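Local coordinates for protein phosphonate monoester hydrolase (Ruegeria pomeroyi, PDB 4UPK) that belongs to the sulfatase family of hydrolases, in the alkaline phosphatase superfamily, and is built around a mixed beta sheet in an assembly of four chains, at residues Q43-C48 with E350-R355; G92-N97 with M514-H519; L107-P112 with R138-N143; H383-P388 with R416-G421. One frame throughout, in Å; residues are numbered along the deposited sequence.

Interaction 1: Q43-C48 with E350-R355; sequences QLRADC and EMLGDR
R45 spans the contact and carries its charge chemistry, with NH2 lying 2.9 Å from D354 OD2 in a salt bridge that reaches the syn side of the carboxylate, tilted well out of its plane (N-H...O 157°). NH1 adds a weak bond to the same oxygen, and the two flat groups stand 86° apart. Within its own segment D47 clamps R45 side-on: R45 NE and D47 OD1 are 2.8 Å apart, and NH2 is equally close to D47 OD2. In this salt-bridge network two carboxylates hold the buried guanidinium against rotation.

One neutral acceptor adds to the grip: R45 NH1 donates to E350 O at 2.9 Å within the carbonyl plane, although the oxygen is tilted from the guanidinium plane. M351, whose O lies 2.7 Å from R45 NH1, opens a type I' turn that ends at D354.

Apolar contact is slighter, E350 CB resting 3.7 Å from Q43 CG. E350 OE2 turns back to its own loop, where it accepts from the backbone N of both L352 and G359.

The segments follow parallel strands 35-41 and 340-346 of the main sheet. Helix 303-333 backs both, with Y313 OH bonded to Q43 O and R45 N.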
loop_
_atom_site.group_PDB
_atom_site.type_symbol
_atom_site.label_atom_id
_atom_site.label_comp_id
_atom_site.label_asym_id
_atom_site.label_seq_id
_atom_site.Cartn_x
_atom_site.Cartn_y
_atom_site.Cartn_z
ATOM N N GLN A 43 -18.575 3.290 -30.816
ATOM C CA GLN A 43 -19.802 2.836 -31.483
ATOM C C GLN A 43 -19.797 2.623 -32.994
ATOM O O GLN A 43 -20.876 2.458 -33.550
ATOM C CB GLN A 43 -21.010 3.683 -31.018
ATOM C CG GLN A 43 -22.143 2.881 -30.414
ATOM C CD GLN A 43 -22.903 3.616 -29.329
ATOM O OE1 GLN A 43 -24.021 4.082 -29.526
ATOM N NE2 GLN A 43 -22.329 3.711 -28.143
ATOM N N LEU A 44 -18.620 2.578 -33.660
ATOM C CA LEU A 44 -18.537 2.326 -35.111
ATOM C C LEU A 44 -18.728 0.832 -35.470
ATOM O O LEU A 44 -17.960 -0.018 -35.010
ATOM C CB LEU A 44 -17.262 2.925 -35.760
ATOM C CG LEU A 44 -17.187 2.936 -37.324
ATOM C CD1 LEU A 44 -18.241 3.821 -37.948
ATOM C CD2 LEU A 44 -15.798 3.316 -37.823
ATOM N N ARG A 45 -19.774 0.519 -36.272
ATOM C CA ARG A 45 -20.088 -0.857 -36.686
ATOM C C ARG A 45 -19.040 -1.379 -37.643
ATOM O O ARG A 45 -18.527 -0.606 -38.451
ATOM C CB ARG A 45 -21.461 -0.924 -37.382
ATOM C CG ARG A 45 -22.654 -0.817 -36.446
ATOM C CD ARG A 45 -23.931 -0.532 -37.212
ATOM N NE ARG A 45 -24.326 -1.653 -38.063
ATOM C CZ ARG A 45 -25.431 -2.378 -37.904
ATOM N NH1 ARG A 45 -26.263 -2.123 -36.906
ATOM N NH2 ARG A 45 -25.708 -3.368 -38.743
ATOM N N ALA A 46 -18.730 -2.689 -37.561
ATOM C CA ALA A 46 -17.799 -3.363 -38.466
ATOM C C ALA A 46 -18.308 -3.289 -39.928
ATOM O O ALA A 46 -17.502 -3.060 -40.832
ATOM C CB ALA A 46 -17.618 -4.816 -38.053
ATOM N N ASP A 47 -19.640 -3.435 -40.138
ATOM C CA ASP A 47 -20.264 -3.410 -41.469
ATOM C C ASP A 47 -20.244 -2.063 -42.210
ATOM O O ASP A 47 -20.573 -2.017 -43.390
ATOM C CB ASP A 47 -21.648 -4.099 -41.484
ATOM C CG ASP A 47 -22.801 -3.403 -40.766
ATOM O OD1 ASP A 47 -22.571 -2.325 -40.164
ATOM O OD2 ASP A 47 -23.927 -3.929 -40.815
ATOM N N CYS A 48 -19.815 -0.984 -41.530
ATOM C CA CYS A 48 -19.657 0.355 -42.108
ATOM C C CYS A 48 -18.318 0.431 -42.831
ATOM O O CYS A 48 -18.212 1.118 -43.845
ATOM C CB CYS A 48 -19.774 1.428 -41.032
ATOM S SG CYS A 48 -21.451 1.650 -40.411
ATOM N N GLU A 350 -23.259 -0.952 -32.470
ATOM C CA GLU A 350 -24.479 -0.173 -32.369
ATOM C C GLU A 350 -25.527 -0.914 -33.176
ATOM O O GLU A 350 -25.259 -1.209 -34.333
ATOM C CB GLU A 350 -24.203 1.217 -33.019
ATOM C CG GLU A 350 -25.390 2.157 -33.154
ATOM C CD GLU A 350 -26.308 2.241 -31.956
ATOM O OE1 GLU A 350 -25.816 2.609 -30.873
ATOM O OE2 GLU A 350 -27.485 1.832 -32.069
ATOM N N MET A 351 -26.706 -1.221 -32.581
ATOM C CA MET A 351 -27.803 -1.909 -33.307
ATOM C C MET A 351 -28.340 -1.090 -34.470
ATOM O O MET A 351 -28.587 -1.643 -35.540
ATOM C CB MET A 351 -28.917 -2.367 -32.369
ATOM C CG MET A 351 -28.477 -3.497 -31.460
ATOM S SD MET A 351 -27.785 -4.955 -32.295
ATOM C CE MET A 351 -29.282 -5.615 -33.141
ATOM N N LEU A 352 -28.474 0.235 -34.275
ATOM C CA LEU A 352 -28.890 1.205 -35.288
ATOM C C LEU A 352 -30.272 0.901 -35.922
ATOM O O LEU A 352 -30.491 1.105 -37.121
ATOM C CB LEU A 352 -27.771 1.350 -36.335
ATOM C CG LEU A 352 -27.593 2.710 -36.964
ATOM C CD1 LEU A 352 -26.993 3.693 -35.978
ATOM C CD2 LEU A 352 -26.749 2.608 -38.227
ATOM N N GLY A 353 -31.197 0.423 -35.088
ATOM C CA GLY A 353 -32.547 0.105 -35.539
ATOM C C GLY A 353 -32.722 -1.358 -35.875
ATOM O O GLY A 353 -33.856 -1.824 -36.003
ATOM N N ASP A 354 -31.590 -2.088 -36.052
ATOM C CA ASP A 354 -31.608 -3.516 -36.354
ATOM C C ASP A 354 -32.323 -4.231 -35.229
ATOM O O ASP A 354 -32.053 -3.939 -34.059
ATOM C CB ASP A 354 -30.176 -4.089 -36.518
ATOM C CG ASP A 354 -29.499 -3.808 -37.850
ATOM O OD1 ASP A 354 -30.088 -3.083 -38.679
ATOM O OD2 ASP A 354 -28.371 -4.306 -38.059
ATOM N N ARG A 355 -33.261 -5.145 -35.583
ATOM C CA ARG A 355 -34.036 -5.984 -34.649
ATOM C C ARG A 355 -34.886 -5.158 -33.663
ATOM O O ARG A 355 -35.057 -5.551 -32.504
ATOM C CB ARG A 355 -33.114 -6.996 -33.907
ATOM C CG ARG A 355 -32.073 -7.699 -34.788
ATOM C CD ARG A 355 -32.702 -8.400 -35.995
ATOM N NE ARG A 355 -33.681 -9.410 -35.569
ATOM C CZ ARG A 355 -33.383 -10.667 -35.263
ATOM N NH1 ARG A 355 -32.132 -11.106 -35.360
ATOM N NH2 ARG A 355 -34.334 -11.502 -34.872
#

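Interaction 2: G92-N97 with M514-H519; sequences GQYAMN and MRNMDH
N97 and M96 both meet N516. N97 CG stands anti to its own carbonyl carbon (chi1 -70°), whereas M96 CG takes the crowded position between N and C (chi1 59°), and the extended chain beyond it brings CE to N516.

N97 ND2 donates to N516 O at 2.9 Å, with an N-H...O angle of 152°, from above the carbonyl plane; ND2 also donates to D411 OD2, its stronger partner. The methyl of M96 approaches the same asparagine, N516, with CE lying 3.7 Å from N516 CB. Y94 offers CE2, 3.8 Å from N516 CG, and N516 OD1 lies in the ring plane at its edge. The far ends are held separately, Y94 OH by E390 and N516 ND2 by H512 O. A water sits 2.7 Å from N97 O and close to D518 OD2, a carboxylate that also bonds T520 through OD1 and forms a salt bridge with R108 of the second subunit.

The contact thus joins the start of helix 95-98, with Y94 as its N-cap, to the chain leaving helix 499-515. Strand 431-436 packs against Y94 and M96, and M517 of the second subunit also meets M96.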
loop_
_atom_site.group_PDB
_atom_site.type_symbol
_atom_site.label_atom_id
_atom_site.label_comp_id
_atom_site.label_asym_id
_atom_site.label_seq_id
_atom_site.Cartn_x
_atom_site.Cartn_y
_atom_site.Cartn_z
ATOM N N GLY A 92 -6.908 -6.291 -21.057
ATOM C CA GLY A 92 -6.651 -7.548 -21.759
ATOM C C GLY A 92 -7.318 -8.757 -21.116
ATOM O O GLY A 92 -6.977 -9.901 -21.438
ATOM N N GLN A 93 -8.310 -8.510 -20.225
ATOM C CA GLN A 93 -9.043 -9.552 -19.490
ATOM C C GLN A 93 -10.522 -9.571 -19.838
ATOM O O GLN A 93 -11.099 -8.532 -20.149
ATOM C CB GLN A 93 -8.946 -9.319 -17.965
ATOM C CG GLN A 93 -7.549 -9.225 -17.390
ATOM C CD GLN A 93 -7.560 -9.038 -15.892
ATOM O OE1 GLN A 93 -8.527 -9.340 -15.194
ATOM N NE2 GLN A 93 -6.453 -8.593 -15.350
ATOM N N TYR A 94 -11.153 -10.738 -19.692
ATOM C CA TYR A 94 -12.595 -10.899 -19.842
ATOM C C TYR A 94 -13.255 -10.188 -18.633
ATOM O O TYR A 94 -12.624 -10.067 -17.590
ATOM C CB TYR A 94 -12.973 -12.394 -19.829
ATOM C CG TYR A 94 -12.547 -13.154 -21.067
ATOM C CD1 TYR A 94 -13.165 -12.931 -22.294
ATOM C CD2 TYR A 94 -11.600 -14.175 -20.993
ATOM C CE1 TYR A 94 -12.809 -13.661 -23.427
ATOM C CE2 TYR A 94 -11.213 -14.890 -22.124
ATOM C CZ TYR A 94 -11.823 -14.635 -23.340
ATOM O OH TYR A 94 -11.415 -15.326 -24.458
ATOM N N ALA A 95 -14.489 -9.706 -18.789
ATOM C CA ALA A 95 -15.267 -9.060 -17.740
ATOM C C ALA A 95 -15.410 -9.991 -16.527
ATOM O O ALA A 95 -15.513 -9.472 -15.418
ATOM C CB ALA A 95 -16.643 -8.663 -18.276
ATOM N N MET A 96 -15.418 -11.361 -16.727
ATOM C CA MET A 96 -15.503 -12.362 -15.641
ATOM C C MET A 96 -14.272 -12.303 -14.741
ATOM O O MET A 96 -14.328 -12.698 -13.589
ATOM C CB MET A 96 -15.795 -13.802 -16.151
ATOM C CG MET A 96 -14.772 -14.378 -17.120
ATOM S SD MET A 96 -15.332 -15.963 -17.796
ATOM C CE MET A 96 -14.010 -16.295 -18.929
ATOM N N ASN A 97 -13.180 -11.760 -15.268
ATOM C CA ASN A 97 -11.930 -11.593 -14.554
ATOM C C ASN A 97 -11.715 -10.165 -14.025
ATOM O O ASN A 97 -11.421 -9.997 -12.825
ATOM C CB ASN A 97 -10.764 -12.088 -15.413
ATOM C CG ASN A 97 -10.785 -13.592 -15.558
ATOM O OD1 ASN A 97 -11.272 -14.311 -14.688
ATOM N ND2 ASN A 97 -10.281 -14.104 -16.656
ATOM N N MET A 514 -14.074 -22.096 -17.207
ATOM C CA MET A 514 -13.125 -22.892 -16.394
ATOM C C MET A 514 -11.685 -22.730 -16.861
ATOM O O MET A 514 -10.783 -22.752 -16.028
ATOM C CB MET A 514 -13.517 -24.381 -16.385
ATOM C CG MET A 514 -14.877 -24.654 -15.779
ATOM S SD MET A 514 -15.352 -26.389 -15.830
ATOM C CE MET A 514 -14.410 -27.047 -14.445
ATOM N N ARG A 515 -11.463 -22.525 -18.185
ATOM C CA ARG A 515 -10.118 -22.334 -18.749
ATOM C C ARG A 515 -9.612 -20.901 -18.644
ATOM O O ARG A 515 -8.414 -20.655 -18.832
ATOM C CB ARG A 515 -10.052 -22.791 -20.204
ATOM C CG ARG A 515 -10.036 -24.299 -20.389
ATOM C CD ARG A 515 -10.387 -24.593 -21.833
ATOM N NE ARG A 515 -10.418 -26.026 -22.113
ATOM C CZ ARG A 515 -10.882 -26.562 -23.236
ATOM N NH1 ARG A 515 -11.382 -25.788 -24.193
ATOM N NH2 ARG A 515 -10.862 -27.877 -23.406
ATOM N N ASN A 516 -10.510 -19.958 -18.364
ATOM C CA ASN A 516 -10.153 -18.547 -18.264
ATOM C C ASN A 516 -10.589 -17.922 -16.939
ATOM O O ASN A 516 -11.222 -16.863 -16.938
ATOM C CB ASN A 516 -10.642 -17.735 -19.498
ATOM C CG ASN A 516 -10.117 -18.248 -20.813
ATOM O OD1 ASN A 516 -9.029 -17.885 -21.273
ATOM N ND2 ASN A 516 -10.843 -19.183 -21.398
ATOM N N MET A 517 -10.209 -18.558 -15.807
ATOM C CA MET A 517 -10.442 -18.010 -14.472
ATOM C C MET A 517 -9.284 -17.052 -14.187
ATOM O O MET A 517 -8.324 -17.046 -14.962
ATOM C CB MET A 517 -10.519 -19.107 -13.412
ATOM C CG MET A 517 -11.867 -19.759 -13.336
ATOM S SD MET A 517 -11.915 -20.956 -11.991
ATOM C CE MET A 517 -11.287 -22.359 -12.800
ATOM N N ASP A 518 -9.372 -16.231 -13.116
ATOM C CA ASP A 518 -8.341 -15.237 -12.784
ATOM C C ASP A 518 -6.910 -15.802 -12.688
ATOM O O ASP A 518 -6.611 -16.558 -11.764
ATOM C CB ASP A 518 -8.726 -14.439 -11.522
ATOM C CG ASP A 518 -8.041 -13.087 -11.391
ATOM O OD1 ASP A 518 -6.898 -12.943 -11.879
ATOM O OD2 ASP A 518 -8.631 -12.184 -10.782
ATOM N N HIS A 519 -6.032 -15.423 -13.645
ATOM C CA HIS A 519 -4.629 -15.893 -13.714
ATOM C C HIS A 519 -3.573 -14.968 -13.058
ATOM O O HIS A 519 -2.371 -15.207 -13.244
ATOM C CB HIS A 519 -4.229 -16.179 -15.177
ATOM C CG HIS A 519 -4.663 -17.509 -15.690
ATOM N ND1 HIS A 519 -5.998 -17.801 -15.904
ATOM C CD2 HIS A 519 -3.918 -18.566 -16.080
ATOM C CE1 HIS A 519 -6.021 -19.018 -16.411
ATOM N NE2 HIS A 519 -4.797 -19.533 -16.500
HETATM O O HOH W 1 -11.054 -11.622 -10.763
#

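Interaction 3: L107-P112 with R138-N143; sequences LRHDTP and RAYDAN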
loop_
_atom_site.group_PDB
_atom_site.type_symbol
_atom_site.label_atom_id
_atom_site.label_comp_id
_atom_site.label_asym_id
_atom_site.label_seq_id
_atom_site.Cartn_x
_atom_site.Cartn_y
_atom_site.Cartn_z
ATOM N N LEU A 107 -13.143 -1.027 -10.851
ATOM C CA LEU A 107 -12.095 -1.923 -11.307
ATOM C C LEU A 107 -11.032 -1.900 -10.202
ATOM O O LEU A 107 -10.720 -0.807 -9.708
ATOM C CB LEU A 107 -11.509 -1.408 -12.641
ATOM C CG LEU A 107 -10.400 -2.236 -13.303
ATOM C CD1 LEU A 107 -10.956 -3.517 -13.918
ATOM C CD2 LEU A 107 -9.711 -1.419 -14.380
ATOM N N ARG A 108 -10.517 -3.092 -9.773
ATOM C CA ARG A 108 -9.471 -3.218 -8.738
ATOM C C ARG A 108 -8.285 -2.277 -9.081
ATOM O O ARG A 108 -7.863 -2.209 -10.240
ATOM C CB ARG A 108 -8.945 -4.658 -8.655
ATOM C CG ARG A 108 -9.841 -5.676 -7.978
ATOM C CD ARG A 108 -9.107 -7.013 -7.988
ATOM N NE ARG A 108 -9.940 -8.120 -7.520
ATOM C CZ ARG A 108 -10.004 -8.533 -6.260
ATOM N NH1 ARG A 108 -9.286 -7.931 -5.319
ATOM N NH2 ARG A 108 -10.806 -9.527 -5.923
ATOM N N HIS A 109 -7.766 -1.553 -8.084
ATOM C CA HIS A 109 -6.662 -0.617 -8.302
ATOM C C HIS A 109 -5.372 -1.266 -8.800
ATOM O O HIS A 109 -4.647 -0.654 -9.585
ATOM C CB HIS A 109 -6.389 0.225 -7.058
ATOM C CG HIS A 109 -5.727 1.532 -7.381
ATOM N ND1 HIS A 109 -6.339 2.469 -8.206
ATOM C CD2 HIS A 109 -4.539 2.031 -6.961
ATOM C CE1 HIS A 109 -5.499 3.488 -8.278
ATOM N NE2 HIS A 109 -4.409 3.281 -7.535
ATOM N N ASP A 110 -5.092 -2.497 -8.348
ATOM C CA ASP A 110 -3.884 -3.237 -8.700
ATOM C C ASP A 110 -4.002 -4.069 -10.002
ATOM O O ASP A 110 -3.105 -4.868 -10.294
ATOM C CB ASP A 110 -3.403 -4.070 -7.496
ATOM C CG ASP A 110 -4.381 -5.104 -6.958
ATOM O OD1 ASP A 110 -5.548 -5.136 -7.426
ATOM O OD2 ASP A 110 -3.981 -5.893 -6.086
ATOM N N THR A 111 -5.072 -3.845 -10.796
ATOM C CA THR A 111 -5.279 -4.540 -12.069
ATOM C C THR A 111 -4.275 -4.031 -13.108
ATOM O O THR A 111 -4.305 -2.847 -13.439
ATOM C CB THR A 111 -6.741 -4.416 -12.571
ATOM O OG1 THR A 111 -7.615 -4.893 -11.554
ATOM C CG2 THR A 111 -6.995 -5.210 -13.840
ATOM N N PRO A 112 -3.390 -4.901 -13.638
ATOM C CA PRO A 112 -2.453 -4.445 -14.663
ATOM C C PRO A 112 -3.192 -3.987 -15.922
ATOM O O PRO A 112 -4.183 -4.590 -16.320
ATOM C CB PRO A 112 -1.587 -5.687 -14.924
ATOM C CG PRO A 112 -1.793 -6.562 -13.758
ATOM C CD PRO A 112 -3.207 -6.335 -13.359
ATOM N N ARG A 138 -11.279 1.754 -2.509
ATOM C CA ARG A 138 -10.230 1.386 -1.555
ATOM C C ARG A 138 -8.935 2.199 -1.774
ATOM O O ARG A 138 -8.140 2.334 -0.849
ATOM C CB ARG A 138 -9.934 -0.126 -1.632
ATOM C CG ARG A 138 -11.157 -1.022 -1.393
ATOM C CD ARG A 138 -10.913 -2.501 -1.699
ATOM N NE ARG A 138 -10.460 -2.709 -3.076
ATOM C CZ ARG A 138 -9.882 -3.817 -3.528
ATOM N NH1 ARG A 138 -9.700 -4.859 -2.720
ATOM N NH2 ARG A 138 -9.476 -3.894 -4.787
ATOM N N ALA A 139 -8.731 2.739 -2.993
ATOM C CA ALA A 139 -7.542 3.514 -3.371
ATOM C C ALA A 139 -7.667 5.034 -3.209
ATOM O O ALA A 139 -6.662 5.743 -3.377
ATOM C CB ALA A 139 -7.154 3.185 -4.800
ATOM N N TYR A 140 -8.881 5.542 -2.901
ATOM C CA TYR A 140 -9.135 6.981 -2.775
ATOM C C TYR A 140 -9.908 7.380 -1.517
ATOM O O TYR A 140 -10.629 6.559 -0.946
ATOM C CB TYR A 140 -9.937 7.469 -3.993
ATOM C CG TYR A 140 -9.199 7.452 -5.308
ATOM C CD1 TYR A 140 -9.219 6.323 -6.125
ATOM C CD2 TYR A 140 -8.584 8.600 -5.796
ATOM C CE1 TYR A 140 -8.582 6.317 -7.365
ATOM C CE2 TYR A 140 -7.954 8.609 -7.040
ATOM C CZ TYR A 140 -7.959 7.466 -7.823
ATOM O OH TYR A 140 -7.338 7.469 -9.047
ATOM N N ASP A 141 -9.825 8.687 -1.138
ATOM C CA ASP A 141 -10.617 9.274 -0.048
ATOM C C ASP A 141 -12.086 9.231 -0.518
ATOM O O ASP A 141 -12.334 9.416 -1.713
ATOM C CB ASP A 141 -10.186 10.735 0.239
ATOM C CG ASP A 141 -11.116 11.492 1.176
ATOM O OD1 ASP A 141 -11.282 11.053 2.339
ATOM O OD2 ASP A 141 -11.680 12.516 0.747
ATOM N N ALA A 142 -13.042 8.966 0.410
ATOM C CA ALA A 142 -14.490 8.887 0.126
ATOM C C ALA A 142 -15.037 10.064 -0.696
ATOM O O ALA A 142 -15.853 9.837 -1.592
ATOM C CB ALA A 142 -15.274 8.751 1.429
ATOM N N ASN A 143 -14.546 11.303 -0.416
ATOM C CA ASN A 143 -14.944 12.550 -1.086
ATOM C C ASN A 143 -14.105 12.951 -2.347
ATOM O O ASN A 143 -14.301 14.033 -2.901
ATOM C CB ASN A 143 -15.031 13.705 -0.063
ATOM C CG ASN A 143 -15.819 14.905 -0.557
ATOM O OD1 ASN A 143 -16.821 14.769 -1.279
ATOM N ND2 ASN A 143 -15.367 16.110 -0.210
HETATM O O HOH W 2 -7.146 -5.959 -5.508
#
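H109 and A139 mark the closest backbone approach, their CA atoms 6.5 Å apart, between two segments that contain neither helix nor strand. R108 to T111 forms a type I turn, at whose corner H109 projects toward the other loop. The turn is doubly tied: T111 N and T111 OG1 both reach R108 O from the same face of its carbonyl plane, the hydroxyl at 3.0 Å.

H109 CG stands anti to the backbone N (chi1 -155°), and the ring lies with one face over the A139 methyl. A139 CB sits 3.5 Å from the centroid of the H109 ring and 14° off its normal, a CH-pi contact over the centre of the face. Y140 closes in obliquely, its CE1 4.3 Å from H109 CE1, with the ring planes 80° apart.

The second cluster joins two arginines. R138 NH2 lies 3.7 Å from R108 CG, and the like-charged NH1 atoms of R108 and R138 come within 4.0 Å of each other. A water accepts from R108 NH1 at 2.9 Å and from R138 NH2, and also bonds D110 OD1. Repulsion is probably eased by separate acids: D136 forms a salt bridge with R138 and takes the H109 N-H, while R108 pairs with D518 of the second subunit.

This surface contact ties the loop between helices 95-98 and 114-120 to the loop between strands 125-127 and 158-162. Helix 82-91 lies behind it, its T91 packed against L107 and T111.

Interaction 4: H383-P388 with R416-G421; sequences HVVEAP and RPFLTG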
loop_
_atom_site.group_PDB
_atom_site.type_symbol
_atom_site.label_atom_id
_atom_site.label_comp_id
_atom_site.label_asym_id
_atom_site.label_seq_id
_atom_site.Cartn_x
_atom_site.Cartn_y
_atom_site.Cartn_z
ATOM N N HIS A 383 -3.424 -7.458 -46.083
ATOM C CA HIS A 383 -3.741 -8.772 -45.512
ATOM C C HIS A 383 -5.049 -8.700 -44.690
ATOM O O HIS A 383 -5.263 -7.768 -43.897
ATOM C CB HIS A 383 -2.568 -9.360 -44.700
ATOM C CG HIS A 383 -2.833 -10.731 -44.135
ATOM N ND1 HIS A 383 -2.895 -11.844 -44.945
ATOM C CD2 HIS A 383 -3.031 -11.119 -42.851
ATOM C CE1 HIS A 383 -3.162 -12.864 -44.139
ATOM N NE2 HIS A 383 -3.240 -12.478 -42.870
ATOM N N VAL A 384 -5.934 -9.672 -44.941
ATOM C CA VAL A 384 -7.247 -9.767 -44.322
ATOM C C VAL A 384 -7.294 -11.033 -43.453
ATOM O O VAL A 384 -7.064 -12.138 -43.952
ATOM C CB VAL A 384 -8.379 -9.720 -45.405
ATOM C CG1 VAL A 384 -9.755 -10.043 -44.815
ATOM C CG2 VAL A 384 -8.406 -8.364 -46.113
ATOM N N VAL A 385 -7.598 -10.854 -42.164
ATOM C CA VAL A 385 -7.709 -11.931 -41.177
ATOM C C VAL A 385 -9.184 -12.334 -40.990
ATOM O O VAL A 385 -10.039 -11.475 -40.754
ATOM C CB VAL A 385 -6.992 -11.564 -39.840
ATOM C CG1 VAL A 385 -7.207 -12.619 -38.761
ATOM C CG2 VAL A 385 -5.496 -11.330 -40.056
ATOM N N GLU A 386 -9.459 -13.645 -41.081
ATOM C CA GLU A 386 -10.791 -14.242 -40.940
ATOM C C GLU A 386 -10.974 -15.019 -39.624
ATOM O O GLU A 386 -12.107 -15.350 -39.262
ATOM C CB GLU A 386 -11.104 -15.155 -42.148
ATOM C CG GLU A 386 -11.057 -14.468 -43.509
ATOM C CD GLU A 386 -12.073 -13.381 -43.847
ATOM O OE1 GLU A 386 -13.067 -13.222 -43.102
ATOM O OE2 GLU A 386 -11.888 -12.710 -44.888
ATOM N N ALA A 387 -9.862 -15.317 -38.917
ATOM C CA ALA A 387 -9.880 -16.031 -37.633
ATOM C C ALA A 387 -10.608 -15.210 -36.556
ATOM O O ALA A 387 -10.534 -13.985 -36.613
ATOM C CB ALA A 387 -8.456 -16.317 -37.179
ATOM N N PRO A 388 -11.309 -15.833 -35.571
ATOM C CA PRO A 388 -11.967 -15.024 -34.519
ATOM C C PRO A 388 -10.946 -14.327 -33.621
ATOM O O PRO A 388 -10.057 -14.959 -33.043
ATOM C CB PRO A 388 -12.796 -16.055 -33.720
ATOM C CG PRO A 388 -12.798 -17.288 -34.538
ATOM C CD PRO A 388 -11.523 -17.273 -35.329
ATOM N N ARG A 416 0.283 -10.446 -33.142
ATOM C CA ARG A 416 1.530 -10.304 -33.886
ATOM C C ARG A 416 1.770 -11.383 -34.956
ATOM O O ARG A 416 2.081 -10.976 -36.076
ATOM C CB ARG A 416 2.735 -10.107 -32.958
ATOM C CG ARG A 416 3.787 -9.190 -33.543
ATOM C CD ARG A 416 4.909 -8.988 -32.573
ATOM N NE ARG A 416 6.071 -8.397 -33.223
ATOM C CZ ARG A 416 7.218 -8.144 -32.603
ATOM N NH1 ARG A 416 7.356 -8.417 -31.308
ATOM N NH2 ARG A 416 8.233 -7.607 -33.267
ATOM N N PRO A 417 1.563 -12.718 -34.719
ATOM C CA PRO A 417 1.753 -13.705 -35.825
ATOM C C PRO A 417 0.967 -13.397 -37.115
ATOM O O PRO A 417 1.506 -13.568 -38.209
ATOM C CB PRO A 417 1.299 -15.039 -35.200
ATOM C CG PRO A 417 1.512 -14.852 -33.752
ATOM C CD PRO A 417 1.187 -13.412 -33.466
ATOM N N PHE A 418 -0.282 -12.909 -36.977
ATOM C CA PHE A 418 -1.182 -12.488 -38.064
ATOM C C PHE A 418 -0.659 -11.328 -38.918
ATOM O O PHE A 418 -1.054 -11.219 -40.083
ATOM C CB PHE A 418 -2.557 -12.080 -37.493
ATOM C CG PHE A 418 -3.312 -13.197 -36.816
ATOM C CD1 PHE A 418 -4.004 -14.147 -37.565
ATOM C CD2 PHE A 418 -3.377 -13.271 -35.433
ATOM C CE1 PHE A 418 -4.749 -15.146 -36.940
ATOM C CE2 PHE A 418 -4.120 -14.267 -34.811
ATOM C CZ PHE A 418 -4.788 -15.209 -35.567
ATOM N N LEU A 419 0.172 -10.432 -38.332
ATOM C CA LEU A 419 0.726 -9.252 -39.012
ATOM C C LEU A 419 1.615 -9.573 -40.215
ATOM O O LEU A 419 1.627 -8.811 -41.188
ATOM C CB LEU A 419 1.410 -8.292 -38.026
ATOM C CG LEU A 419 0.549 -7.748 -36.863
ATOM C CD1 LEU A 419 1.313 -6.725 -36.058
ATOM C CD2 LEU A 419 -0.782 -7.163 -37.353
ATOM N N THR A 420 2.325 -10.725 -40.167
ATOM C CA THR A 420 3.168 -11.219 -41.263
ATOM C C THR A 420 2.436 -12.304 -42.086
ATOM O O THR A 420 3.079 -13.157 -42.709
ATOM C CB THR A 420 4.549 -11.647 -40.759
ATOM O OG1 THR A 420 4.385 -12.534 -39.659
ATOM C CG2 THR A 420 5.420 -10.461 -40.362
ATOM N N GLY A 421 1.104 -12.245 -42.080
ATOM C CA GLY A 421 0.226 -13.142 -42.821
ATOM C C GLY A 421 0.124 -14.559 -42.291
ATOM O O GLY A 421 -0.478 -15.406 -42.957
#
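V385, A387 and F418 make the tightly packed half of the contact. V385 and F418 cross at about a right angle: CG1 of the valine, anti to its backbone N (chi1 175°), comes within 3.7 Å of F418 CD1, while V385 CG2 lies 4.0 Å from F418 CB. Farther along the ring, A387 CB approaches F418 CE1 at 3.9 Å. W427 meets this aromatic edge-to-face and touches A387 as well, so the phenyl group is enclosed by more than the two segments.

On the more exposed side H383 meets G421, both partly exposed, in a close but less enclosed contact. The imidazole lies with one face over G421 CA, which is 3.6 Å from the ring centroid, 16° off the normal and displaced toward the rim. H383 CD2 also lies 3.4 Å from F418 O. G421 has positive phi (72°) as the C-prime residue of a Schellman motif: its N bonds F418 O and E422 N bonds P417 O, closing the helix just where the histidine ring covers it.

No hydrogen bond or salt bridge joins the segments. V385 spends its backbone bonds on S71 and R73 of strand 70-76, and the Schellman bonds occupy F418 O and P417 O. Cohesion between strand 384-386 and helix 416-419 therefore rests on dispersion and shape, with a CH-pi contact on the more exposed side and aliphatic-aromatic packing within.

In the fold
Interactions 1 and 4 border the main mixed sheet, through the loops after strands 35-41 and 340-346 and through strand 384-386; their centres lie 24 Å apart. Interactions 2 and 3 occupy the other side of the chain's centre from interaction 1, meet where Q93 NE2 packs on T111 CG2 at 3.7 Å, and both touch the second subunit. Along the chain, interaction 3 is nested within the loops closed by interactions 1 and 2, which cross each other, while interaction 4 follows interaction 1 inside interaction 2. The buried salt-bridge network lies in the loops that follow two neighbouring strands of the sheet, whereas interaction 2 links the C-terminal region to the first hundred residues.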